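Local coordinates for protein GCN5-related N-acetyltransferase (Kribbella flavida, PDB 4MY0) that binds acetyl-CoA and probably transfers its acetyl group to amino groups of aminoglycosides, as expected of a GCN5-related N-acetyltransferase, at residues L18-V21 / L22-R25; V41-A44 / V45-V48; V107-R110 / S111-G115; A230-E233 / A234-R237; L284-A287 / P288-I291. All coordinates share one frame; numbering follows the deposited sequence.

In the fold
Contacts 1, 2 and 3 lie in the N-terminal GNAT region, contact 4 in the second, and contact 5 where strand 274-284 passes into helix 287-293, in that order along the chain. Helices 18-26 and 34-49, which follow each other in sequence, carry contacts 1 and 2; the centres of the two contacts are about 13 Å apart, and Leu18 CD1 packs on Ala44 CB at 3.8 Å. Contact 3 ends helix 99-113 and touches contact 5 through Leu285, whose CD1 is 3.6 Å from Ser111 CB, so this helix end packs on the loop leading into helix 287-293. Contact 4 stands apart, its centre about 46 Å from that of contact 1, with the Arg237 side chain about 13 Å from a bound acetyl-CoA.

Contact 1 (L18-V21 / L22-R25); sequences LDDV and LRVR
Asp20 and Arg23, one helical turn apart, run side by side and close a salt bridge in which OD1 of Asp20 lies 2.7 Å from NH2 of Arg23. As a hydrogen bond it is weak, for the N-H points well off the oxygen (116°) and the carboxylate and guanidinium planes are turned 58° apart. Arg23 reaches its partner by doubling back: CG starts anti to the backbone N (chi1 -175°), and bends at chi2 and chi3 then fold the chain toward Asp20, whose carbonyl O comes to lie over one face of the guanidinium. Beneath the pair run the i to i+4 backbone bonds of helix 18-26, with Leu22 N to Leu18 O at 2.8 Å and Arg25 N to Val21 O also at 2.8 Å. Farther out, Asp19 is paired with Arg37, Leu22 packs on helix 34-49, and Val21 meets Val62 and Ala65 of strand 61-75. The Val24 side chain is about 7 Å from the bound coenzyme. A leucine in place of Arg23 would probably leave the Asp20 carboxylate without this positive mate, next to Glu61. The bridge thus probably balances charge mainly by proximity, its directional component being poor.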
loop_
_atom_site.group_PDB
_atom_site.type_symbol
_atom_site.label_atom_id
_atom_site.label_comp_id
_atom_site.label_asym_id
_atom_site.label_seq_id
_atom_site.Cartn_x
_atom_site.Cartn_y
_atom_site.Cartn_z
ATOM N N LEU C 18 -32.068 0.105 26.665
ATOM C CA LEU C 18 -30.721 0.388 26.170
ATOM C C LEU C 18 -30.112 -0.818 25.436
ATOM O O LEU C 18 -29.442 -0.657 24.403
ATOM C CB LEU C 18 -29.808 0.889 27.297
ATOM C CG LEU C 18 -30.118 2.305 27.797
ATOM C CD1 LEU C 18 -29.146 2.736 28.888
ATOM C CD2 LEU C 18 -30.124 3.303 26.641
ATOM N N ASP C 19 -30.363 -2.021 25.952
ATOM C CA ASP C 19 -29.917 -3.242 25.279
ATOM C C ASP C 19 -30.479 -3.312 23.856
ATOM O O ASP C 19 -29.775 -3.695 22.913
ATOM C CB ASP C 19 -30.331 -4.477 26.077
ATOM C CG ASP C 19 -29.554 -4.621 27.366
ATOM O OD1 ASP C 19 -28.361 -4.260 27.377
ATOM O OD2 ASP C 19 -30.135 -5.098 28.368
ATOM N N ASP C 20 -31.740 -2.918 23.707
ATOM C CA ASP C 20 -32.374 -2.864 22.388
ATOM C C ASP C 20 -31.760 -1.784 21.489
ATOM O O ASP C 20 -31.545 -2.013 20.288
ATOM C CB ASP C 20 -33.885 -2.663 22.523
ATOM C CG ASP C 20 -34.560 -3.814 23.252
ATOM O OD1 ASP C 20 -34.883 -4.822 22.585
ATOM O OD2 ASP C 20 -34.758 -3.715 24.489
ATOM N N VAL C 21 -31.479 -0.611 22.056
ATOM C CA VAL C 21 -30.810 0.433 21.277
ATOM C C VAL C 21 -29.452 -0.078 20.801
ATOM O O VAL C 21 -29.066 0.150 19.656
ATOM C CB VAL C 21 -30.643 1.727 22.082
ATOM C CG1 VAL C 21 -29.770 2.721 21.312
ATOM C CG2 VAL C 21 -32.017 2.336 22.392
ATOM N N LEU C 22 -28.740 -0.791 21.678
ATOM C CA LEU C 22 -27.455 -1.386 21.306
ATOM C C LEU C 22 -27.549 -2.360 20.128
ATOM O O LEU C 22 -26.627 -2.410 19.307
ATOM C CB LEU C 22 -26.793 -2.076 22.500
ATOM C CG LEU C 22 -26.119 -1.117 23.475
ATOM C CD1 LEU C 22 -25.608 -1.873 24.684
ATOM C CD2 LEU C 22 -24.988 -0.376 22.786
ATOM N N ARG C 23 -28.640 -3.132 20.047
ATOM C CA ARG C 23 -28.857 -4.004 18.888
ATOM C C ARG C 23 -28.959 -3.180 17.617
ATOM O O ARG C 23 -28.324 -3.497 16.612
ATOM C CB ARG C 23 -30.131 -4.846 19.031
ATOM C CG ARG C 23 -30.308 -5.867 17.876
ATOM C CD ARG C 23 -31.770 -6.076 17.454
ATOM N NE ARG C 23 -32.622 -6.368 18.605
ATOM C CZ ARG C 23 -33.556 -5.547 19.076
ATOM N NH1 ARG C 23 -33.792 -4.386 18.480
ATOM N NH2 ARG C 23 -34.271 -5.897 20.137
ATOM N N VAL C 24 -29.767 -2.123 17.655
ATOM C CA VAL C 24 -29.934 -1.280 16.479
ATOM C C VAL C 24 -28.608 -0.598 16.118
ATOM O O VAL C 24 -28.263 -0.449 14.945
ATOM C CB VAL C 24 -31.030 -0.220 16.694
ATOM C CG1 VAL C 24 -31.226 0.612 15.419
ATOM C CG2 VAL C 24 -32.326 -0.882 17.095
ATOM N N ARG C 25 -27.862 -0.190 17.132
ATOM C CA ARG C 25 -26.580 0.448 16.894
ATOM C C ARG C 25 -25.595 -0.529 16.248
ATOM O O ARG C 25 -24.898 -0.165 15.308
ATOM C CB ARG C 25 -25.987 0.990 18.199
ATOM C CG ARG C 25 -24.702 1.766 17.982
ATOM C CD ARG C 25 -23.878 1.939 19.269
ATOM N NE ARG C 25 -22.626 2.621 18.956
ATOM C CZ ARG C 25 -21.586 2.024 18.371
ATOM N NH1 ARG C 25 -20.495 2.724 18.099
ATOM N NH2 ARG C 25 -21.643 0.733 18.047
#

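Contact 2 (V41-A44 / V45-V48); sequences VRDA and VEFV
The Phe47 ring turns its edge to the preceding turn of the helix: the carbonyl O of Asp43 sits near the ring plane, 3.1 Å from CD2, an approach that sets the partly positive rim of the ring against a carbonyl oxygen. Over one face, offset toward the rim, stands OE1 of the adjacent Glu46, 4.0 Å above the plane. Phe47 takes up this position with CG anti to its carbonyl carbon (chi1 -73°), and Trp69 meets it edge-to-face from outside the helix. A serine in place of Phe47 would probably open a gap beside Phe53 and leave Trp69 without its aromatic partner.

Two carboxylates lie on the same helix surface, those of Asp43 and Glu46, side by side with their planes 63° apart. Their nearest oxygens, Asp43 OD1 and Glu46 OE2, are 4.0 Å from each other, a repulsion probably eased by Lys194, which forms a salt bridge with Asp43 OD1 and a long, weak ion pair with Glu46 OE2, and by Arg52 at Glu46 OE1. Both residues belong to helix 34-49 of the N-terminal GNAT region, which packs against helix 18-26 and strand 53-58.

On the side facing that strand, Ala44 and Val48 both rest on Phe53. The backbone bond from Val48 N to Ala44 O measures 2.9 Å, and Val45 N to Val41 O 3.0 Å. CG2 of Val45 leans back along the helix to 3.4 Å from the same Val41 O.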
loop_
_atom_site.group_PDB
_atom_site.type_symbol
_atom_site.label_atom_id
_atom_site.label_comp_id
_atom_site.label_asym_id
_atom_site.label_seq_id
_atom_site.Cartn_x
_atom_site.Cartn_y
_atom_site.Cartn_z
ATOM N N VAL C 41 -23.211 2.256 28.049
ATOM C CA VAL C 41 -24.378 2.162 28.919
ATOM C C VAL C 41 -24.358 3.236 30.002
ATOM O O VAL C 41 -25.354 3.936 30.215
ATOM C CB VAL C 41 -24.467 0.781 29.577
ATOM C CG1 VAL C 41 -25.642 0.727 30.546
ATOM C CG2 VAL C 41 -24.607 -0.287 28.514
ATOM N N ARG C 42 -23.221 3.365 30.680
ATOM C CA ARG C 42 -23.065 4.372 31.723
ATOM C C ARG C 42 -23.292 5.776 31.162
ATOM O O ARG C 42 -23.979 6.597 31.774
ATOM C CB ARG C 42 -21.683 4.263 32.372
ATOM C CG ARG C 42 -21.434 5.279 33.482
ATOM C CD ARG C 42 -20.030 5.149 34.072
ATOM N NE ARG C 42 -18.982 5.494 33.111
ATOM C CZ ARG C 42 -18.089 4.631 32.632
ATOM N NH1 ARG C 42 -18.108 3.363 33.025
ATOM N NH2 ARG C 42 -17.174 5.038 31.759
ATOM N N ASP C 43 -22.739 6.044 29.985
ATOM C CA ASP C 43 -22.959 7.327 29.324
ATOM C C ASP C 43 -24.423 7.510 28.908
ATOM O O ASP C 43 -24.983 8.601 29.030
ATOM C CB ASP C 43 -22.040 7.478 28.105
ATOM C CG ASP C 43 -20.705 8.121 28.453
ATOM O OD1 ASP C 43 -20.626 9.373 28.420
ATOM O OD2 ASP C 43 -19.740 7.380 28.758
ATOM N N ALA C 44 -25.042 6.434 28.429
ATOM C CA ALA C 44 -26.420 6.504 27.927
ATOM C C ALA C 44 -27.427 6.860 29.037
ATOM O O ALA C 44 -28.384 7.597 28.805
ATOM C CB ALA C 44 -26.800 5.189 27.247
ATOM N N VAL C 45 -27.203 6.329 30.237
ATOM C CA VAL C 45 -28.098 6.566 31.377
ATOM C C VAL C 45 -28.276 8.063 31.683
ATOM O O VAL C 45 -29.402 8.526 31.905
ATOM C CB VAL C 45 -27.635 5.784 32.628
ATOM C CG1 VAL C 45 -28.356 6.264 33.883
ATOM C CG2 VAL C 45 -27.865 4.289 32.429
ATOM N N GLU C 46 -27.165 8.803 31.671
ATOM C CA GLU C 46 -27.167 10.257 31.815
ATOM C C GLU C 46 -28.165 10.885 30.835
ATOM O O GLU C 46 -29.015 11.686 31.230
ATOM C CB GLU C 46 -25.743 10.802 31.594
ATOM C CG GLU C 46 -25.642 12.256 31.090
ATOM C CD GLU C 46 -24.625 12.444 29.940
ATOM O OE1 GLU C 46 -24.630 13.532 29.305
ATOM O OE2 GLU C 46 -23.828 11.510 29.672
ATOM N N PHE C 47 -28.071 10.501 29.564
ATOM C CA PHE C 47 -28.978 11.008 28.539
ATOM C C PHE C 47 -30.434 10.648 28.840
ATOM O O PHE C 47 -31.334 11.476 28.663
ATOM C CB PHE C 47 -28.595 10.442 27.172
ATOM C CG PHE C 47 -27.338 11.040 26.583
ATOM C CD1 PHE C 47 -27.404 12.161 25.762
ATOM C CD2 PHE C 47 -26.096 10.463 26.825
ATOM C CE1 PHE C 47 -26.239 12.711 25.199
ATOM C CE2 PHE C 47 -24.934 11.006 26.272
ATOM C CZ PHE C 47 -25.007 12.130 25.453
ATOM N N VAL C 48 -30.659 9.410 29.280
ATOM C CA VAL C 48 -32.005 8.919 29.584
ATOM C C VAL C 48 -32.644 9.756 30.691
ATOM O O VAL C 48 -33.802 10.173 30.594
ATOM C CB VAL C 48 -31.973 7.422 29.993
ATOM C CG1 VAL C 48 -33.175 7.043 30.858
ATOM C CG2 VAL C 48 -31.888 6.530 28.755
#

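Contact 3 (V107-R110 / S111-G115); sequences VLER and SRDKG
A Schellman motif ends helix 99-113, the helix of the beta-alpha-beta unit between strands 78-90 and 118-121 in the acetyl-CoA-binding GNAT region. Gly115, with positive phi, is its C-prime residue: Gly115 N returns to Arg112 O at 3.0 Å, and Met116 N closes the outer bond to Ser111 O. One turn earlier, Val107 O is gripped twice, by Ser111 N at 2.9 Å and by Ser111 OG at 3.0 Å. The two donors come from opposite faces of the carbonyl plane, the hydroxyl standing 37° out of it; OG is placed for this anti to its carbonyl carbon (chi1 -59°). On the outer surface, OE2 of Glu109 meets Arg112 at the guanidinium edge, 2.9 Å from NH2, in a salt bridge whose hydrogen bond is weak (120°). The same oxygen is 3.3 Å from OD1 of Asp113, a pair of like charges. Arg110 and Lys114 cross obliquely, their aliphatic CD and CE 4.0 Å apart, before their charged ends turn to other partners, Arg110 to Asp12 and the Gly51 carbonyl, Lys114 to that of Asp50. By pairing with Glu109 OE2, the Arg112 guanidinium probably offsets part of the repulsion between that oxygen and Asp113 OD1.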
loop_
_atom_site.group_PDB
_atom_site.type_symbol
_atom_site.label_atom_id
_atom_site.label_comp_id
_atom_site.label_asym_id
_atom_site.label_seq_id
_atom_site.Cartn_x
_atom_site.Cartn_y
_atom_site.Cartn_z
ATOM N N VAL C 107 -36.601 14.783 17.763
ATOM C CA VAL C 107 -35.351 15.311 18.303
ATOM C C VAL C 107 -35.302 16.846 18.274
ATOM O O VAL C 107 -34.928 17.490 19.267
ATOM C CB VAL C 107 -34.122 14.712 17.583
ATOM C CG1 VAL C 107 -32.880 15.534 17.871
ATOM C CG2 VAL C 107 -33.904 13.268 17.999
ATOM N N LEU C 108 -35.691 17.434 17.148
ATOM C CA LEU C 108 -35.723 18.891 17.042
ATOM C C LEU C 108 -36.717 19.481 18.023
ATOM O O LEU C 108 -36.460 20.514 18.644
ATOM C CB LEU C 108 -36.096 19.321 15.632
ATOM C CG LEU C 108 -35.061 19.060 14.538
ATOM C CD1 LEU C 108 -35.525 19.685 13.233
ATOM C CD2 LEU C 108 -33.693 19.587 14.921
ATOM N N GLU C 109 -37.861 18.833 18.167
ATOM C CA GLU C 109 -38.862 19.330 19.102
ATOM C C GLU C 109 -38.351 19.280 20.549
ATOM O O GLU C 109 -38.500 20.250 21.302
ATOM C CB GLU C 109 -40.176 18.560 18.947
ATOM C CG GLU C 109 -41.354 19.293 19.568
ATOM C CD GLU C 109 -41.419 20.754 19.127
ATOM O OE1 GLU C 109 -41.268 21.029 17.913
ATOM O OE2 GLU C 109 -41.608 21.635 19.998
ATOM N N ARG C 110 -37.725 18.169 20.934
ATOM C CA ARG C 110 -37.173 18.057 22.292
ATOM C C ARG C 110 -36.099 19.132 22.508
ATOM O O ARG C 110 -36.075 19.807 23.540
ATOM C CB ARG C 110 -36.597 16.653 22.533
ATOM C CG ARG C 110 -35.946 16.452 23.913
ATOM C CD ARG C 110 -36.930 16.729 25.067
ATOM N NE ARG C 110 -38.179 15.982 24.919
ATOM C CZ ARG C 110 -38.334 14.704 25.256
ATOM N NH1 ARG C 110 -37.318 14.015 25.770
ATOM N NH2 ARG C 110 -39.504 14.105 25.076
ATOM N N SER C 111 -35.226 19.307 21.520
ATOM C CA SER C 111 -34.199 20.354 21.611
ATOM C C SER C 111 -34.786 21.764 21.813
ATOM O O SER C 111 -34.287 22.527 22.640
ATOM C CB SER C 111 -33.283 20.322 20.397
ATOM O OG SER C 111 -32.628 19.059 20.281
ATOM N N ARG C 112 -35.840 22.103 21.066
ATOM C CA ARG C 112 -36.512 23.398 21.230
ATOM C C ARG C 112 -37.134 23.518 22.610
ATOM O O ARG C 112 -37.025 24.568 23.254
ATOM C CB ARG C 112 -37.629 23.584 20.204
ATOM C CG ARG C 112 -37.184 23.691 18.762
ATOM C CD ARG C 112 -38.390 23.803 17.830
ATOM N NE ARG C 112 -39.042 25.105 17.918
ATOM C CZ ARG C 112 -40.165 25.346 18.594
ATOM N NH1 ARG C 112 -40.689 26.571 18.607
ATOM N NH2 ARG C 112 -40.769 24.361 19.255
ATOM N N ASP C 113 -37.805 22.452 23.057
ATOM C CA ASP C 113 -38.464 22.455 24.364
ATOM C C ASP C 113 -37.471 22.722 25.496
ATOM O O ASP C 113 -37.818 23.329 26.504
ATOM C CB ASP C 113 -39.185 21.130 24.614
ATOM C CG ASP C 113 -40.448 20.991 23.789
ATOM O OD1 ASP C 113 -40.916 22.019 23.250
ATOM O OD2 ASP C 113 -40.972 19.855 23.689
ATOM N N LYS C 114 -36.233 22.261 25.310
ATOM C CA LYS C 114 -35.170 22.441 26.297
ATOM C C LYS C 114 -34.405 23.762 26.172
ATOM O O LYS C 114 -33.403 23.962 26.851
ATOM C CB LYS C 114 -34.188 21.260 26.237
ATOM C CG LYS C 114 -34.576 20.130 27.172
ATOM C CD LYS C 114 -33.785 18.869 26.899
ATOM C CE LYS C 114 -34.230 17.773 27.849
ATOM N NZ LYS C 114 -34.155 18.210 29.272
ATOM N N GLY C 115 -34.867 24.656 25.303
ATOM C CA GLY C 115 -34.292 25.987 25.214
ATOM C C GLY C 115 -33.023 26.132 24.392
ATOM O O GLY C 115 -32.344 27.151 24.486
#

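Contact 4 (A230-E233 / A234-R237); sequences AHSE and ATAR
Ser232 is the N-cap of helix 233-244, at the turn from strand 222-230 into the helix within the second GNAT region. Its OG accepts a weak bond from Thr235 N at 3.3 Å, reached with the oxygen between the backbone N and the carbonyl carbon (chi1 75°), while its carbonyl takes the Ala236 N-H at 3.0 Å. Asp211, between strands 205-209 and 212-219, bonds to the hydroxyls of both Ser232 and Thr235 and probably helps to hold them. The tight part of the contact lies behind the cap: Ala230, the last residue of the strand, sets its CB 3.6 Å from Ala236 CA and 3.7 Å from Ala236 CB, so that two small methyls let strand end and first helical turn come close. Looser is the partly exposed side, where Glu233 and Arg237 extend alongside each other in a salt bridge. Gly364 of a neighbouring subunit packs on Glu233 there, and Arg237 also gives NH1 to the Leu153 carbonyl and a weak bond from NH2 to Glu233 OE1. The straighter bond is from Arg237 NE to Glu233 OE1 at 3.2 Å: OE1 lies almost in the guanidinium plane, while NE approaches on the anti side of the carboxylate, 32° out of its plane.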
loop_
_atom_site.group_PDB
_atom_site.type_symbol
_atom_site.label_atom_id
_atom_site.label_comp_id
_atom_site.label_asym_id
_atom_site.label_seq_id
_atom_site.Cartn_x
_atom_site.Cartn_y
_atom_site.Cartn_z
ATOM N N ALA C 230 -2.824 28.503 23.928
ATOM C CA ALA C 230 -1.707 29.282 24.451
ATOM C C ALA C 230 -1.944 30.773 24.237
ATOM O O ALA C 230 -2.253 31.210 23.124
ATOM C CB ALA C 230 -0.417 28.854 23.799
ATOM N N HIS C 231 -1.781 31.549 25.304
ATOM C CA HIS C 231 -1.998 32.987 25.232
ATOM C C HIS C 231 -0.749 33.765 24.827
ATOM O O HIS C 231 -0.856 34.881 24.319
ATOM C CB HIS C 231 -2.533 33.514 26.566
ATOM C CG HIS C 231 -3.858 32.937 26.954
ATOM N ND1 HIS C 231 -4.387 33.070 28.221
ATOM C CD2 HIS C 231 -4.762 32.222 26.242
ATOM C CE1 HIS C 231 -5.562 32.466 28.270
ATOM N NE2 HIS C 231 -5.815 31.948 27.082
ATOM N N SER C 232 0.430 33.191 25.054
ATOM C CA SER C 232 1.678 33.899 24.775
ATOM C C SER C 232 2.618 33.058 23.926
ATOM O O SER C 232 2.507 31.833 23.890
ATOM C CB SER C 232 2.388 34.297 26.071
ATOM O OG SER C 232 2.987 33.166 26.673
ATOM N N GLU C 233 3.553 33.722 23.253
ATOM C CA GLU C 233 4.477 33.030 22.361
ATOM C C GLU C 233 5.330 32.021 23.126
ATOM O O GLU C 233 5.428 30.864 22.732
ATOM C CB GLU C 233 5.371 34.042 21.643
ATOM C CG GLU C 233 6.246 33.447 20.547
ATOM C CD GLU C 233 7.342 34.404 20.104
ATOM O OE1 GLU C 233 8.216 33.980 19.310
ATOM O OE2 GLU C 233 7.332 35.573 20.556
ATOM N N ALA C 234 5.946 32.466 24.217
ATOM C CA ALA C 234 6.750 31.575 25.042
ATOM C C ALA C 234 5.984 30.312 25.467
ATOM O O ALA C 234 6.528 29.208 25.449
ATOM C CB ALA C 234 7.285 32.322 26.263
ATOM N N THR C 235 4.723 30.470 25.852
ATOM C CA THR C 235 3.939 29.326 26.299
ATOM C C THR C 235 3.599 28.394 25.141
ATOM O O THR C 235 3.637 27.174 25.295
ATOM C CB THR C 235 2.657 29.779 27.009
ATOM O OG1 THR C 235 3.017 30.494 28.189
ATOM C CG2 THR C 235 1.803 28.593 27.399
ATOM N N ALA C 236 3.259 28.961 23.983
ATOM C CA ALA C 236 2.980 28.123 22.816
ATOM C C ALA C 236 4.203 27.271 22.477
ATOM O O ALA C 236 4.090 26.061 22.254
ATOM C CB ALA C 236 2.546 28.971 21.619
ATOM N N ARG C 237 5.372 27.902 22.458
ATOM C CA ARG C 237 6.595 27.183 22.135
ATOM C C ARG C 237 6.814 26.052 23.135
ATOM O O ARG C 237 7.077 24.917 22.740
ATOM C CB ARG C 237 7.784 28.138 22.101
ATOM C CG ARG C 237 7.736 29.127 20.944
ATOM C CD ARG C 237 8.928 30.105 20.989
ATOM N NE ARG C 237 8.999 30.939 19.788
ATOM C CZ ARG C 237 9.508 30.530 18.626
ATOM N NH1 ARG C 237 9.994 29.301 18.505
ATOM N NH2 ARG C 237 9.538 31.348 17.585
#

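Contact 5 (L284-A287 / P288-I291); sequences LLDA and PAAI
With CG of Asp286 anti to the backbone N (chi1 176°), the carboxylate swings forward over the first turn of helix 287-293 and OD2 comes within 3.3 Å of Ala289 N, a weak capping bond that is nevertheless fairly straight (160°). Leu284 instead holds CG anti to its carbonyl carbon (chi1 -58°), and its CD1 meets the methyl of Ala290 at 3.9 Å on the buried side. OD2 of Asp286 also lies 3.3 Å from CD of Pro288, whose ring crosses the aspartate side chain at about a right angle, and OD1 rests 3.5 Å from the Ala289 methyl. Asp286 is thus the N-cap, where the chain leaves strand 274-284 for helix 287-293, which packs on helix 345-352. Its backbone O takes the Ala290 N-H at 2.9 Å, and Ala287 O accepts from Ile291 N at 2.9 Å. Leu348 and Tyr352 pack on Leu284, and Ile118 of strand 118-121 touches both Leu284 and Ala290. Pro288, in the first turn, has no N-H to give, and a proline fits there because the amides at a helix start have no carbonyl of a preceding turn to meet. The aspartate carboxylate, close to the N-terminal end of the helix, probably also gains from the favourable helix dipole.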
loop_
_atom_site.group_PDB
_atom_site.type_symbol
_atom_site.label_atom_id
_atom_site.label_comp_id
_atom_site.label_asym_id
_atom_site.label_seq_id
_atom_site.Cartn_x
_atom_site.Cartn_y
_atom_site.Cartn_z
ATOM N N LEU C 284 -30.669 26.356 12.824
ATOM C CA LEU C 284 -31.279 27.241 13.821
ATOM C C LEU C 284 -32.665 26.706 14.230
ATOM O O LEU C 284 -33.499 26.393 13.373
ATOM C CB LEU C 284 -31.410 28.680 13.309
ATOM C CG LEU C 284 -30.203 29.501 12.839
ATOM C CD1 LEU C 284 -30.355 30.948 13.266
ATOM C CD2 LEU C 284 -28.848 28.942 13.265
ATOM N N LEU C 285 -32.903 26.591 15.533
ATOM C CA LEU C 285 -34.208 26.157 16.043
ATOM C C LEU C 285 -35.067 27.322 16.547
ATOM O O LEU C 285 -36.302 27.247 16.527
ATOM C CB LEU C 285 -34.032 25.155 17.183
ATOM C CG LEU C 285 -33.116 23.964 16.935
ATOM C CD1 LEU C 285 -33.065 23.088 18.172
ATOM C CD2 LEU C 285 -33.612 23.187 15.735
ATOM N N ASP C 286 -34.408 28.373 17.038
ATOM C CA ASP C 286 -35.095 29.572 17.533
ATOM C C ASP C 286 -34.235 30.768 17.106
ATOM O O ASP C 286 -33.371 31.219 17.859
ATOM C CB ASP C 286 -35.240 29.501 19.069
ATOM C CG ASP C 286 -35.858 30.772 19.687
ATOM O OD1 ASP C 286 -36.202 30.721 20.890
ATOM O OD2 ASP C 286 -35.997 31.818 19.003
ATOM N N ALA C 287 -34.477 31.278 15.901
ATOM C CA ALA C 287 -33.592 32.281 15.310
ATOM C C ALA C 287 -33.417 33.577 16.115
ATOM O O ALA C 287 -32.289 34.062 16.231
ATOM C CB ALA C 287 -33.984 32.579 13.849
ATOM N N PRO C 288 -34.514 34.150 16.665
ATOM C CA PRO C 288 -34.277 35.358 17.469
ATOM C C PRO C 288 -33.330 35.092 18.629
ATOM O O PRO C 288 -32.470 35.931 18.914
ATOM C CB PRO C 288 -35.676 35.720 17.996
ATOM C CG PRO C 288 -36.605 35.205 16.942
ATOM C CD PRO C 288 -35.956 33.920 16.438
ATOM N N ALA C 289 -33.473 33.939 19.279
ATOM C CA ALA C 289 -32.649 33.639 20.450
ATOM C C ALA C 289 -31.228 33.292 20.031
ATOM O O ALA C 289 -30.276 33.612 20.734
ATOM C CB ALA C 289 -33.261 32.509 21.282
ATOM N N ALA C 290 -31.084 32.623 18.891
ATOM C CA ALA C 290 -29.756 32.337 18.339
ATOM C C ALA C 290 -29.011 33.640 17.992
ATOM O O ALA C 290 -27.796 33.770 18.214
ATOM C CB ALA C 290 -29.879 31.445 17.089
ATOM N N ILE C 291 -29.737 34.595 17.422
ATOM C CA ILE C 291 -29.132 35.869 17.055
ATOM C C ILE C 291 -28.768 36.654 18.320
ATOM O O ILE C 291 -27.677 37.220 18.421
ATOM C CB ILE C 291 -30.073 36.714 16.172
ATOM C CG1 ILE C 291 -30.153 36.139 14.752
ATOM C CG2 ILE C 291 -29.629 38.191 16.183
ATOM C CD1 ILE C 291 -28.777 36.038 14.039
#